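Local coordinates for protein HepC.19480.a.B1 (Helicobacter pylori, PDB 6MTZ) that is of unknown function but has the sequence motifs and two-domain fold of DHH/DHHA1 phosphoesterases, and so probably cleaves phosphate esters, at residues 186-191 against 270-275; 266-271 against 293-298; 242-247 against 279-284. All blocks are in the same frame, centred on the assembly; numbering follows the deposited sequence.

Contact 1: residues 186-191 against 270-275; sequences RFMFDD and YSMGGI
Y270 turns the edge of its ring onto the face of F187, its CD2 standing 3.4 Å above the F187 ring plane and over its centre. This T-shaped (edge-to-face) stack has ring centroids 4.7 Å apart and planes turned by 68°. CG of F187 is anti to its backbone N (chi1 -179°), which puts the ring's attachment point on the side of Y270. M188 follows with a chain bent at chi2 and chi3, and its SD takes a weak hydrogen bond from Y270 N at 3.5 Å, with an N-H...S angle of 141°. The same sulphur lies in plane at the edge of the F187 ring. M272 meets M188 at about a right angle, CG to CG at 3.9 Å. Bent at chi3, M272 then brings its CE to within 3.8 Å of F189 CE2, while M188 CB lies over the centre of one face of the F189 ring. The polar side of the contact is organised by S271: its OG donates to Y270 O at 2.6 Å and accepts from a water at 2.8 Å. That water in turn accepts from F187 N at 2.9 Å, bridging the two segments, and N185 also bonds S271 OG. This is loop-to-loop packing: the turn before helix 190-203, with F189 at the N-cap position, meets the strand-to-helix turn of the beta-alpha-beta unit 264-270, 276-285, 291-295. Q246 of helix 238-251 touches both F189 and M272, and R186 forms a salt bridge to E45 of helix 43-59.

Contact 2: residues 266-271 against 293-298; sequences GFLSYS and IDVNAK
I293 sits beside L268 where strands 264-270 and 291-295 run parallel, the two strands of a beta-alpha-beta unit whose crossover contains helix 276-285. The directions of the two short strand segments differ by 24°. The I293 backbone makes two bonds to the one neighbouring strand: its N donates to F267 O at 2.9 Å, and its O accepts from S269 N, also at 2.9 Å. Its CG2 branch packs on L268 CB at 3.9 Å. The side chains of L268, Y270, I293 and V295 share one face of the sheet, where L268 CD1 meets V295 CG2 at 3.7 Å and helix 341-353 covers L268, Y270 and V295 with I344 and I348. The Y270 ring leans across the strand end, obliquely to the peptides that follow V295, so that its CD1 comes to 3.1 Å from V295 O and its OH to 3.4 Å from A297 CB. S269 and D294 lie on the other face. With CG anti to the backbone N (chi1 -176°), the D294 carboxylate swings across to the neighbouring strand, and OD1 accepts from S269 OG at 2.5 Å through its anti lone pair. S269 OG is also bonded to Y292 OH. Beyond the strand, M272 N bonds D294 OD1 and G273 N bonds D294 OD2, so one carboxylate ties its own strand to the adjacent strand and to the turn after it; these three donors would be expected to stabilise its negative charge. The pairing runs one residue past the end of strand 264-270, where S271 N donates to V295 O at 2.8 Å with an N-H...O angle of 168°.

Contact 3: residues 242-247 against 279-284; sequences SSNAQT and ANLFLT
L281 lays its CD2 methyl against S243, N244 and T247 on the facing helix. This is helix-helix packing between helix 238-251 and helix 276-285, the crossover helix of a beta-alpha-beta unit; the short axis segments pass 9.4 Å apart with a crossing angle of -48°. CG of L281 is anti to its backbone N (chi1 -177°), which sets CG beside the branches of T247. From there CD2 approaches the backbone carbon S243 C to 3.8 Å. N244 meets L281 at about a right angle, with the amide ND2 3.3 Å from CD2, a close van der Waals approach at the exposed margin. T247 also crosses L281 at about a right angle and presents both branches: its OG1 is 3.6 Å from L281 CD2, while its CG2 packs on L281 CG at 3.9 Å. The contact is thus a leucine set among the short side chains of a helix surface, with polar atoms nearby but only packing between the segments. S243 OG bonds D239 O within its own helix. F282 joins the buried side, its ring meeting those of F267 and F289, and its CB lies 4.2 Å from T247 CG2.

Overall arrangement
Contact 2 lies within the C-terminal mixed sheet, probably the DHHA1 domain; contacts 1 and 3 pack preceding segments against the same beta-alpha-beta unit. Along the chain, 186-191 and 242-247 come before that unit, which supplies the other four segments. Contacts 1 and 2 are centred about 9 Å apart and share Y270 and S271; contact 3 lies about 13 Å from contact 1 and about 15 Å from contact 2. Between contacts 1 and 2, M188 CE packs on S269 CB and I275 CG2 on D294 CB. Contact 1 thus joins the turn before helix 190-203 to the unit, and contact 3 joins helix 238-251 to its crossover helix.

Contact 1: residues 186-191 against 270-275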
ATOM      1  N   ARG A 186       4.956   0.457  -2.164  1.00 26.51           N
ATOM      2  CA  ARG A 186       3.766  -0.164  -1.591  1.00 26.98           C
ATOM      3  C   ARG A 186       3.750  -1.666  -1.833  1.00 28.41           C
ATOM      4  O   ARG A 186       3.362  -2.436  -0.941  1.00 30.17           O
ATOM      5  CB  ARG A 186       2.496   0.478  -2.157  1.00 24.28           C
ATOM      6  CG  ARG A 186       1.208  -0.041  -1.497  1.00 25.93           C
ATOM      7  CD  ARG A 186      -0.048   0.795  -1.878  1.00 25.74           C
ATOM      8  NE  ARG A 186      -0.411   0.721  -3.300  1.00 28.34           N
ATOM      9  CZ  ARG A 186      -1.238  -0.186  -3.829  1.00 32.48           C
ATOM     10  NH1 ARG A 186      -1.807  -1.111  -3.062  1.00 32.82           N
ATOM     11  NH2 ARG A 186      -1.512  -0.163  -5.127  1.00 33.73           N
ATOM     12  N   PHE A 187       4.177  -2.106  -3.022  1.00 27.82           N
ATOM     13  CA  PHE A 187       4.159  -3.535  -3.319  1.00 27.90           C
ATOM     14  C   PHE A 187       5.117  -4.292  -2.411  1.00 36.09           C
ATOM     15  O   PHE A 187       4.762  -5.333  -1.845  1.00 26.57           O
ATOM     16  CB  PHE A 187       4.532  -3.809  -4.778  1.00 26.05           C
ATOM     17  CG  PHE A 187       4.497  -5.281  -5.123  1.00 29.03           C
ATOM     18  CD1 PHE A 187       5.601  -6.089  -4.925  1.00 37.91           C
ATOM     19  CD2 PHE A 187       3.325  -5.866  -5.569  1.00 36.12           C
ATOM     20  CE1 PHE A 187       5.544  -7.457  -5.199  1.00 34.46           C
ATOM     21  CE2 PHE A 187       3.267  -7.216  -5.848  1.00 40.48           C
ATOM     22  CZ  PHE A 187       4.375  -8.014  -5.662  1.00 36.93           C
ATOM     23  N   MET A 188       6.349  -3.801  -2.282  1.00 24.84           N
ATOM     24  CA  MET A 188       7.347  -4.553  -1.535  1.00 30.02           C
ATOM     25  C   MET A 188       7.136  -4.448  -0.028  1.00 33.25           C
ATOM     26  O   MET A 188       7.457  -5.396   0.694  1.00 33.25           O
ATOM     27  CB  MET A 188       8.755  -4.078  -1.910  1.00 25.33           C
ATOM     28  CG  MET A 188       9.147  -4.353  -3.380  1.00 23.02           C
ATOM     29  SD  MET A 188       9.200  -6.096  -3.824  1.00 32.20           S
ATOM     30  CE  MET A 188      10.657  -6.675  -2.928  1.00 24.40           C
ATOM     31  N   PHE A 189       6.597  -3.327   0.460  1.00 28.64           N
ATOM     32  CA  PHE A 189       6.524  -3.034   1.896  1.00 34.68           C
ATOM     33  C   PHE A 189       5.106  -2.612   2.278  1.00 26.78           C
ATOM     34  O   PHE A 189       4.875  -1.518   2.785  1.00 26.24           O
ATOM     35  CB  PHE A 189       7.521  -1.949   2.272  1.00 28.02           C
ATOM     36  CG  PHE A 189       8.844  -2.085   1.568  1.00 26.57           C
ATOM     37  CD1 PHE A 189       9.626  -3.205   1.766  1.00 19.17           C
ATOM     38  CD2 PHE A 189       9.303  -1.086   0.717  1.00 23.69           C
ATOM     39  CE1 PHE A 189      10.864  -3.333   1.123  1.00 24.24           C
ATOM     40  CE2 PHE A 189      10.524  -1.201   0.073  1.00 30.09           C
ATOM     41  CZ  PHE A 189      11.312  -2.330   0.278  1.00 25.08           C
ATOM     42  N   ASP A 190       4.150  -3.519   2.070  1.00 24.91           N
ATOM     43  CA  ASP A 190       2.742  -3.155   2.180  1.00 27.06           C
ATOM     44  C   ASP A 190       2.412  -2.593   3.561  1.00 29.65           C
ATOM     45  O   ASP A 190       1.829  -1.507   3.681  1.00 25.73           O
ATOM     46  CB  ASP A 190       1.870  -4.369   1.878  1.00 28.14           C
ATOM     47  CG  ASP A 190       0.408  -4.050   1.983  1.00 35.28           C
ATOM     48  OD1 ASP A 190      -0.112  -3.336   1.098  1.00 40.92           O
ATOM     49  OD2 ASP A 190      -0.214  -4.493   2.966  1.00 50.96           O
ATOM     50  N   ASP A 191       2.810  -3.297   4.619  1.00 33.30           N
ATOM     51  CA  ASP A 191       2.458  -2.842   5.961  1.00 29.10           C
ATOM     52  C   ASP A 191       3.250  -1.608   6.364  1.00 25.64           C
ATOM     53  O   ASP A 191       2.711  -0.713   7.025  1.00 28.48           O
ATOM     54  CB  ASP A 191       2.682  -3.961   6.976  1.00 35.21           C
ATOM     55  CG  ASP A 191       1.708  -5.091   6.811  1.00 37.71           C
ATOM     56  OD1 ASP A 191       0.628  -4.866   6.212  1.00 35.83           O
ATOM     57  OD2 ASP A 191       2.030  -6.205   7.268  1.00 44.91           O
ATOM     58  N   TYR A 270      10.223  -5.697  -7.197  1.00 30.21           N
ATOM     59  CA  TYR A 270       9.134  -5.494  -8.152  1.00 30.01           C
ATOM     60  C   TYR A 270       8.484  -4.142  -7.940  1.00 30.43           C
ATOM     61  O   TYR A 270       8.104  -3.817  -6.813  1.00 30.98           O
ATOM     62  CB  TYR A 270       8.073  -6.578  -8.010  1.00 30.01           C
ATOM     63  CG  TYR A 270       6.915  -6.487  -8.978  1.00 33.73           C
ATOM     64  CD1 TYR A 270       7.095  -6.763 -10.328  1.00 32.03           C
ATOM     65  CD2 TYR A 270       5.626  -6.194  -8.531  1.00 37.92           C
ATOM     66  CE1 TYR A 270       6.046  -6.724 -11.220  1.00 28.92           C
ATOM     67  CE2 TYR A 270       4.547  -6.151  -9.426  1.00 36.15           C
ATOM     68  CZ  TYR A 270       4.768  -6.414 -10.769  1.00 41.70           C
ATOM     69  OH  TYR A 270       3.721  -6.382 -11.670  1.00 39.28           O
ATOM     70  N   SER A 271       8.354  -3.372  -9.024  1.00 25.03           N
ATOM     71  CA  SER A 271       7.744  -2.038  -9.090  1.00 24.45           C
ATOM     72  C   SER A 271       8.560  -0.947  -8.402  1.00 27.48           C
ATOM     73  O   SER A 271       8.052   0.168  -8.220  1.00 32.77           O
ATOM     74  CB  SER A 271       6.318  -2.021  -8.521  1.00 26.99           C
ATOM     75  OG  SER A 271       6.324  -2.002  -7.094  1.00 31.13           O
ATOM     76  N   MET A 272       9.819  -1.195  -8.044  1.00 31.03           N
ATOM     77  CA  MET A 272      10.520  -0.170  -7.262  1.00 33.73           C
ATOM     78  C   MET A 272      10.974   1.023  -8.096  1.00 35.12           C
ATOM     79  O   MET A 272      11.185   2.104  -7.532  1.00 33.82           O
ATOM     80  CB  MET A 272      11.691  -0.795  -6.523  1.00 31.92           C
ATOM     81  CG  MET A 272      11.191  -1.841  -5.534  1.00 38.23           C
ATOM     82  SD  MET A 272      12.282  -2.149  -4.145  1.00 39.94           S
ATOM     83  CE  MET A 272      12.161  -0.591  -3.253  1.00 29.24           C
ATOM     84  N   GLY A 273      11.135   0.864  -9.406  1.00 35.06           N
ATOM     85  CA  GLY A 273      11.294   2.016 -10.298  1.00 45.30           C
ATOM     86  C   GLY A 273      12.759   2.398 -10.500  1.00 55.75           C
ATOM     87  O   GLY A 273      13.516   1.651 -11.126  1.00 50.76           O
ATOM     88  N   GLY A 274      13.139   3.575 -10.000  1.00 61.03           N
ATOM     89  CA  GLY A 274      14.512   4.044 -10.103  1.00 60.74           C
ATOM     90  C   GLY A 274      15.369   3.469  -8.995  1.00 60.29           C
ATOM     91  O   GLY A 274      15.163   3.783  -7.820  1.00 58.30           O
ATOM     92  N   ILE A 275      16.340   2.630  -9.350  1.00 50.52           N
ATOM     93  CA  ILE A 275      16.958   1.746  -8.376  1.00 31.38           C
ATOM     94  C   ILE A 275      18.439   2.042  -8.167  1.00 43.82           C
ATOM     95  O   ILE A 275      19.118   1.290  -7.464  1.00 41.64           O
ATOM     96  CB  ILE A 275      16.754   0.272  -8.776  1.00 43.80           C
ATOM     97  CG1 ILE A 275      17.554  -0.043 -10.036  1.00 37.11           C
ATOM     98  CG2 ILE A 275      15.261  -0.028  -9.012  1.00 47.23           C
ATOM     99  CD1 ILE A 275      17.776  -1.511 -10.222  1.00 40.39           C
TER
HETATM  100  O   HOH W   1       4.354  -0.764  -5.624  1.00 33.34           O

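Contact 2: residues 266-271 against 293-298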
ATOM      1  N   GLY A 266      21.608 -12.690  -7.431  1.00 34.71           N
ATOM      2  CA  GLY A 266      20.961 -11.399  -7.475  1.00 32.73           C
ATOM      3  C   GLY A 266      19.755 -11.348  -6.567  1.00 34.43           C
ATOM      4  O   GLY A 266      19.246 -12.368  -6.095  1.00 38.39           O
ATOM      5  N   PHE A 267      19.282 -10.124  -6.329  1.00 30.54           N
ATOM      6  CA  PHE A 267      18.109  -9.851  -5.512  1.00 32.87           C
ATOM      7  C   PHE A 267      17.066  -9.211  -6.414  1.00 35.10           C
ATOM      8  O   PHE A 267      17.353  -8.210  -7.082  1.00 37.17           O
ATOM      9  CB  PHE A 267      18.464  -8.930  -4.339  1.00 30.33           C
ATOM     10  CG  PHE A 267      17.312  -8.639  -3.399  1.00 36.98           C
ATOM     11  CD1 PHE A 267      16.256  -7.818  -3.784  1.00 28.39           C
ATOM     12  CD2 PHE A 267      17.316  -9.140  -2.106  1.00 33.91           C
ATOM     13  CE1 PHE A 267      15.223  -7.542  -2.921  1.00 30.97           C
ATOM     14  CE2 PHE A 267      16.279  -8.859  -1.230  1.00 36.89           C
ATOM     15  CZ  PHE A 267      15.233  -8.055  -1.640  1.00 34.27           C
ATOM     16  N   LEU A 268      15.860  -9.776  -6.417  1.00 33.93           N
ATOM     17  CA  LEU A 268      14.788  -9.364  -7.317  1.00 26.75           C
ATOM     18  C   LEU A 268      13.707  -8.626  -6.538  1.00 29.51           C
ATOM     19  O   LEU A 268      13.109  -9.187  -5.610  1.00 31.50           O
ATOM     20  CB  LEU A 268      14.191 -10.575  -8.033  1.00 26.46           C
ATOM     21  CG  LEU A 268      12.849 -10.272  -8.693  1.00 25.49           C
ATOM     22  CD1 LEU A 268      13.059  -9.426  -9.917  1.00 27.15           C
ATOM     23  CD2 LEU A 268      12.146 -11.566  -9.050  1.00 36.42           C
ATOM     24  N   SER A 269      13.453  -7.380  -6.921  1.00 27.39           N
ATOM     25  CA  SER A 269      12.337  -6.606  -6.400  1.00 30.29           C
ATOM     26  C   SER A 269      11.353  -6.331  -7.534  1.00 32.88           C
ATOM     27  O   SER A 269      11.616  -6.653  -8.697  1.00 28.47           O
ATOM     28  CB  SER A 269      12.828  -5.306  -5.762  1.00 24.70           C
ATOM     29  OG  SER A 269      13.261  -4.392  -6.750  1.00 29.44           O
ATOM     30  N   TYR A 270      10.223  -5.697  -7.197  1.00 30.21           N
ATOM     31  CA  TYR A 270       9.134  -5.494  -8.152  1.00 30.01           C
ATOM     32  C   TYR A 270       8.484  -4.142  -7.940  1.00 30.43           C
ATOM     33  O   TYR A 270       8.104  -3.817  -6.813  1.00 30.98           O
ATOM     34  CB  TYR A 270       8.073  -6.578  -8.010  1.00 30.01           C
ATOM     35  CG  TYR A 270       6.915  -6.487  -8.978  1.00 33.73           C
ATOM     36  CD1 TYR A 270       7.095  -6.763 -10.328  1.00 32.03           C
ATOM     37  CD2 TYR A 270       5.626  -6.194  -8.531  1.00 37.92           C
ATOM     38  CE1 TYR A 270       6.046  -6.724 -11.220  1.00 28.92           C
ATOM     39  CE2 TYR A 270       4.547  -6.151  -9.426  1.00 36.15           C
ATOM     40  CZ  TYR A 270       4.768  -6.414 -10.769  1.00 41.70           C
ATOM     41  OH  TYR A 270       3.721  -6.382 -11.670  1.00 39.28           O
ATOM     42  N   SER A 271       8.354  -3.372  -9.024  1.00 25.03           N
ATOM     43  CA  SER A 271       7.744  -2.038  -9.090  1.00 24.45           C
ATOM     44  C   SER A 271       8.560  -0.947  -8.402  1.00 27.48           C
ATOM     45  O   SER A 271       8.052   0.168  -8.220  1.00 32.77           O
ATOM     46  CB  SER A 271       6.318  -2.021  -8.521  1.00 26.99           C
ATOM     47  OG  SER A 271       6.324  -2.002  -7.094  1.00 31.13           O
ATOM     48  N   ILE A 293      18.116  -6.660  -9.422  1.00 30.61           N
ATOM     49  CA  ILE A 293      17.231  -6.642 -10.577  1.00 26.79           C
ATOM     50  C   ILE A 293      15.832  -6.260 -10.106  1.00 35.36           C
ATOM     51  O   ILE A 293      15.318  -6.825  -9.136  1.00 33.89           O
ATOM     52  CB  ILE A 293      17.246  -7.993 -11.321  1.00 28.73           C
ATOM     53  CG1 ILE A 293      16.267  -7.985 -12.496  1.00 35.85           C
ATOM     54  CG2 ILE A 293      16.968  -9.169 -10.368  1.00 27.19           C
ATOM     55  CD1 ILE A 293      16.391  -9.208 -13.395  1.00 32.32           C
ATOM     56  N   ASP A 294      15.246  -5.259 -10.757  1.00 25.38           N
ATOM     57  CA  ASP A 294      13.875  -4.835 -10.515  1.00 33.79           C
ATOM     58  C   ASP A 294      13.084  -4.960 -11.810  1.00 35.79           C
ATOM     59  O   ASP A 294      13.579  -4.613 -12.888  1.00 36.70           O
ATOM     60  CB  ASP A 294      13.820  -3.389  -9.996  1.00 27.61           C
ATOM     61  CG  ASP A 294      12.417  -2.942  -9.638  1.00 30.23           C
ATOM     62  OD1 ASP A 294      11.896  -3.351  -8.573  1.00 31.79           O
ATOM     63  OD2 ASP A 294      11.838  -2.167 -10.421  1.00 37.21           O
ATOM     64  N   VAL A 295      11.864  -5.480 -11.700  1.00 27.85           N
ATOM     65  CA  VAL A 295      10.937  -5.600 -12.819  1.00 27.17           C
ATOM     66  C   VAL A 295       9.677  -4.817 -12.477  1.00 24.18           C
ATOM     67  O   VAL A 295       9.269  -4.753 -11.313  1.00 32.69           O
ATOM     68  CB  VAL A 295      10.591  -7.078 -13.112  1.00 40.29           C
ATOM     69  CG1 VAL A 295       9.869  -7.207 -14.447  1.00 35.75           C
ATOM     70  CG2 VAL A 295      11.853  -7.926 -13.085  1.00 48.17           C
ATOM     71  N   ASN A 296       9.056  -4.214 -13.489  1.00 31.34           N
ATOM     72  CA  ASN A 296       7.759  -3.578 -13.279  1.00 30.34           C
ATOM     73  C   ASN A 296       6.671  -4.378 -13.997  1.00 37.34           C
ATOM     74  O   ASN A 296       6.934  -5.407 -14.619  1.00 30.94           O
ATOM     75  CB  ASN A 296       7.782  -2.100 -13.706  1.00 30.64           C
ATOM     76  CG  ASN A 296       7.957  -1.898 -15.216  1.00 41.12           C
ATOM     77  OD1 ASN A 296       7.787  -2.822 -16.013  1.00 34.45           O
ATOM     78  ND2 ASN A 296       8.287  -0.656 -15.608  1.00 34.44           N
ATOM     79  N   ALA A 297       5.430  -3.890 -13.896  1.00 35.54           N
ATOM     80  CA  ALA A 297       4.271  -4.623 -14.388  1.00 29.08           C
ATOM     81  C   ALA A 297       4.242  -4.737 -15.903  1.00 33.30           C
ATOM     82  O   ALA A 297       3.518  -5.584 -16.430  1.00 32.44           O
ATOM     83  CB  ALA A 297       2.982  -3.949 -13.905  1.00 35.43           C
ATOM     84  N   LYS A 298       4.990  -3.898 -16.617  1.00 29.90           N
ATOM     85  CA  LYS A 298       5.065  -4.003 -18.064  1.00 36.74           C
ATOM     86  C   LYS A 298       6.198  -4.910 -18.518  1.00 42.69           C
ATOM     87  O   LYS A 298       6.397  -5.066 -19.723  1.00 40.30           O
ATOM     88  CB  LYS A 298       5.217  -2.612 -18.698  1.00 31.19           C
TER

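Contact 3: residues 242-247 against 279-284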
ATOM      1  N   SER A 242      15.249   7.529   2.432  1.00 24.53           N
ATOM      2  CA  SER A 242      14.313   6.601   1.800  1.00 30.45           C
ATOM      3  C   SER A 242      15.011   5.308   1.394  1.00 34.25           C
ATOM      4  O   SER A 242      14.505   4.212   1.659  1.00 28.77           O
ATOM      5  CB  SER A 242      13.664   7.261   0.576  1.00 30.98           C
ATOM      6  OG  SER A 242      12.996   6.299  -0.223  1.00 45.26           O
ATOM      7  N   SER A 243      16.167   5.416   0.720  1.00 20.50           N
ATOM      8  CA  SER A 243      16.845   4.200   0.265  1.00 22.27           C
ATOM      9  C   SER A 243      17.334   3.378   1.449  1.00 30.06           C
ATOM     10  O   SER A 243      17.249   2.149   1.422  1.00 34.37           O
ATOM     11  CB  SER A 243      17.997   4.542  -0.688  1.00 34.06           C
ATOM     12  OG  SER A 243      18.736   5.664  -0.238  1.00 50.89           O
ATOM     13  N   ASN A 244      17.765   4.035   2.527  1.00 33.64           N
ATOM     14  CA  ASN A 244      18.175   3.297   3.717  1.00 35.18           C
ATOM     15  C   ASN A 244      17.005   2.580   4.371  1.00 29.75           C
ATOM     16  O   ASN A 244      17.126   1.413   4.759  1.00 28.73           O
ATOM     17  CB  ASN A 244      18.854   4.226   4.712  1.00 53.09           C
ATOM     18  CG  ASN A 244      20.240   3.760   5.038  1.00 72.71           C
ATOM     19  OD1 ASN A 244      20.419   2.811   5.808  1.00 80.53           O
ATOM     20  ND2 ASN A 244      21.235   4.389   4.425  1.00 75.69           N
ATOM     21  N   ALA A 245      15.870   3.268   4.528  1.00 21.05           N
ATOM     22  CA  ALA A 245      14.696   2.613   5.088  1.00 26.62           C
ATOM     23  C   ALA A 245      14.289   1.403   4.244  1.00 35.38           C
ATOM     24  O   ALA A 245      13.958   0.342   4.787  1.00 36.65           O
ATOM     25  CB  ALA A 245      13.544   3.616   5.209  1.00 22.59           C
ATOM     26  N   GLN A 246      14.348   1.526   2.913  1.00 30.67           N
ATOM     27  CA  GLN A 246      13.920   0.424   2.053  1.00 27.19           C
ATOM     28  C   GLN A 246      14.910  -0.734   2.084  1.00 27.45           C
ATOM     29  O   GLN A 246      14.505  -1.895   2.224  1.00 27.60           O
ATOM     30  CB  GLN A 246      13.694   0.934   0.632  1.00 26.99           C
ATOM     31  CG  GLN A 246      12.449   1.817   0.577  1.00 26.18           C
ATOM     32  CD  GLN A 246      12.094   2.297  -0.810  1.00 30.79           C
ATOM     33  OE1 GLN A 246      11.059   1.909  -1.380  1.00 29.74           O
ATOM     34  NE2 GLN A 246      12.932   3.172  -1.358  1.00 26.45           N
ATOM     35  N   THR A 247      16.214  -0.447   1.962  1.00 26.29           N
ATOM     36  CA  THR A 247      17.202  -1.526   1.990  1.00 32.68           C
ATOM     37  C   THR A 247      17.113  -2.334   3.284  1.00 40.41           C
ATOM     38  O   THR A 247      17.244  -3.567   3.262  1.00 37.95           O
ATOM     39  CB  THR A 247      18.625  -0.981   1.803  1.00 36.97           C
ATOM     40  OG1 THR A 247      18.926  -0.035   2.834  1.00 44.68           O
ATOM     41  CG2 THR A 247      18.773  -0.306   0.448  1.00 34.75           C
ATOM     42  N   ALA A 279      19.879   0.141  -5.129  1.00 36.05           N
ATOM     43  CA  ALA A 279      20.675  -1.050  -5.395  1.00 37.53           C
ATOM     44  C   ALA A 279      22.122  -0.852  -4.963  1.00 38.33           C
ATOM     45  O   ALA A 279      22.739  -1.770  -4.413  1.00 38.39           O
ATOM     46  CB  ALA A 279      20.594  -1.413  -6.878  1.00 33.94           C
ATOM     47  N   ASN A 280      22.677   0.340  -5.191  1.00 38.29           N
ATOM     48  CA  ASN A 280      24.039   0.604  -4.741  1.00 41.94           C
ATOM     49  C   ASN A 280      24.160   0.394  -3.235  1.00 48.32           C
ATOM     50  O   ASN A 280      25.107  -0.244  -2.764  1.00 46.80           O
ATOM     51  CB  ASN A 280      24.463   2.022  -5.126  1.00 49.95           C
ATOM     52  CG  ASN A 280      25.957   2.267  -4.911  1.00 60.56           C
ATOM     53  OD1 ASN A 280      26.778   1.871  -5.735  1.00 63.02           O
ATOM     54  ND2 ASN A 280      26.312   2.918  -3.803  1.00 55.66           N
ATOM     55  N   LEU A 281      23.190   0.895  -2.467  1.00 45.30           N
ATOM     56  CA  LEU A 281      23.218   0.714  -1.017  1.00 43.43           C
ATOM     57  C   LEU A 281      22.977  -0.742  -0.629  1.00 55.37           C
ATOM     58  O   LEU A 281      23.637  -1.259   0.278  1.00 43.88           O
ATOM     59  CB  LEU A 281      22.182   1.623  -0.361  1.00 43.63           C
ATOM     60  CG  LEU A 281      22.121   1.614   1.157  1.00 45.62           C
ATOM     61  CD1 LEU A 281      23.501   1.974   1.757  1.00 49.32           C
ATOM     62  CD2 LEU A 281      21.057   2.600   1.603  1.00 46.82           C
ATOM     63  N   PHE A 282      22.035  -1.425  -1.294  1.00 53.88           N
ATOM     64  CA  PHE A 282      21.786  -2.822  -0.951  1.00 45.09           C
ATOM     65  C   PHE A 282      23.028  -3.665  -1.190  1.00 45.74           C
ATOM     66  O   PHE A 282      23.398  -4.506  -0.363  1.00 46.63           O
ATOM     67  CB  PHE A 282      20.621  -3.411  -1.757  1.00 35.36           C
ATOM     68  CG  PHE A 282      20.334  -4.846  -1.390  1.00 40.10           C
ATOM     69  CD1 PHE A 282      20.986  -5.887  -2.026  1.00 41.60           C
ATOM     70  CD2 PHE A 282      19.468  -5.146  -0.348  1.00 44.74           C
ATOM     71  CE1 PHE A 282      20.747  -7.201  -1.654  1.00 43.30           C
ATOM     72  CE2 PHE A 282      19.231  -6.452   0.030  1.00 39.69           C
ATOM     73  CZ  PHE A 282      19.874  -7.479  -0.617  1.00 35.14           C
ATOM     74  N   LEU A 283      23.653  -3.484  -2.352  1.00 39.21           N
ATOM     75  CA  LEU A 283      24.820  -4.282  -2.691  1.00 48.45           C
ATOM     76  C   LEU A 283      25.986  -3.985  -1.762  1.00 46.59           C
ATOM     77  O   LEU A 283      26.750  -4.894  -1.424  1.00 45.18           O
ATOM     78  CB  LEU A 283      25.196  -4.042  -4.151  1.00 54.18           C
ATOM     79  CG  LEU A 283      24.129  -4.557  -5.122  1.00 42.15           C
ATOM     80  CD1 LEU A 283      24.380  -4.111  -6.563  1.00 42.29           C
ATOM     81  CD2 LEU A 283      24.027  -6.079  -5.042  1.00 43.87           C
ATOM     82  N   THR A 284      26.122  -2.740  -1.302  1.00 45.20           N
ATOM     83  CA  THR A 284      27.179  -2.439  -0.341  1.00 51.45           C
ATOM     84  C   THR A 284      26.914  -3.128   0.996  1.00 54.85           C
ATOM     85  O   THR A 284      27.800  -3.788   1.554  1.00 51.98           O
ATOM     86  CB  THR A 284      27.317  -0.928  -0.152  1.00 53.17           C
ATOM     87  OG1 THR A 284      27.621  -0.310  -1.410  1.00 57.10           O
ATOM     88  CG2 THR A 284      28.428  -0.623   0.825  1.00 54.62           C
TER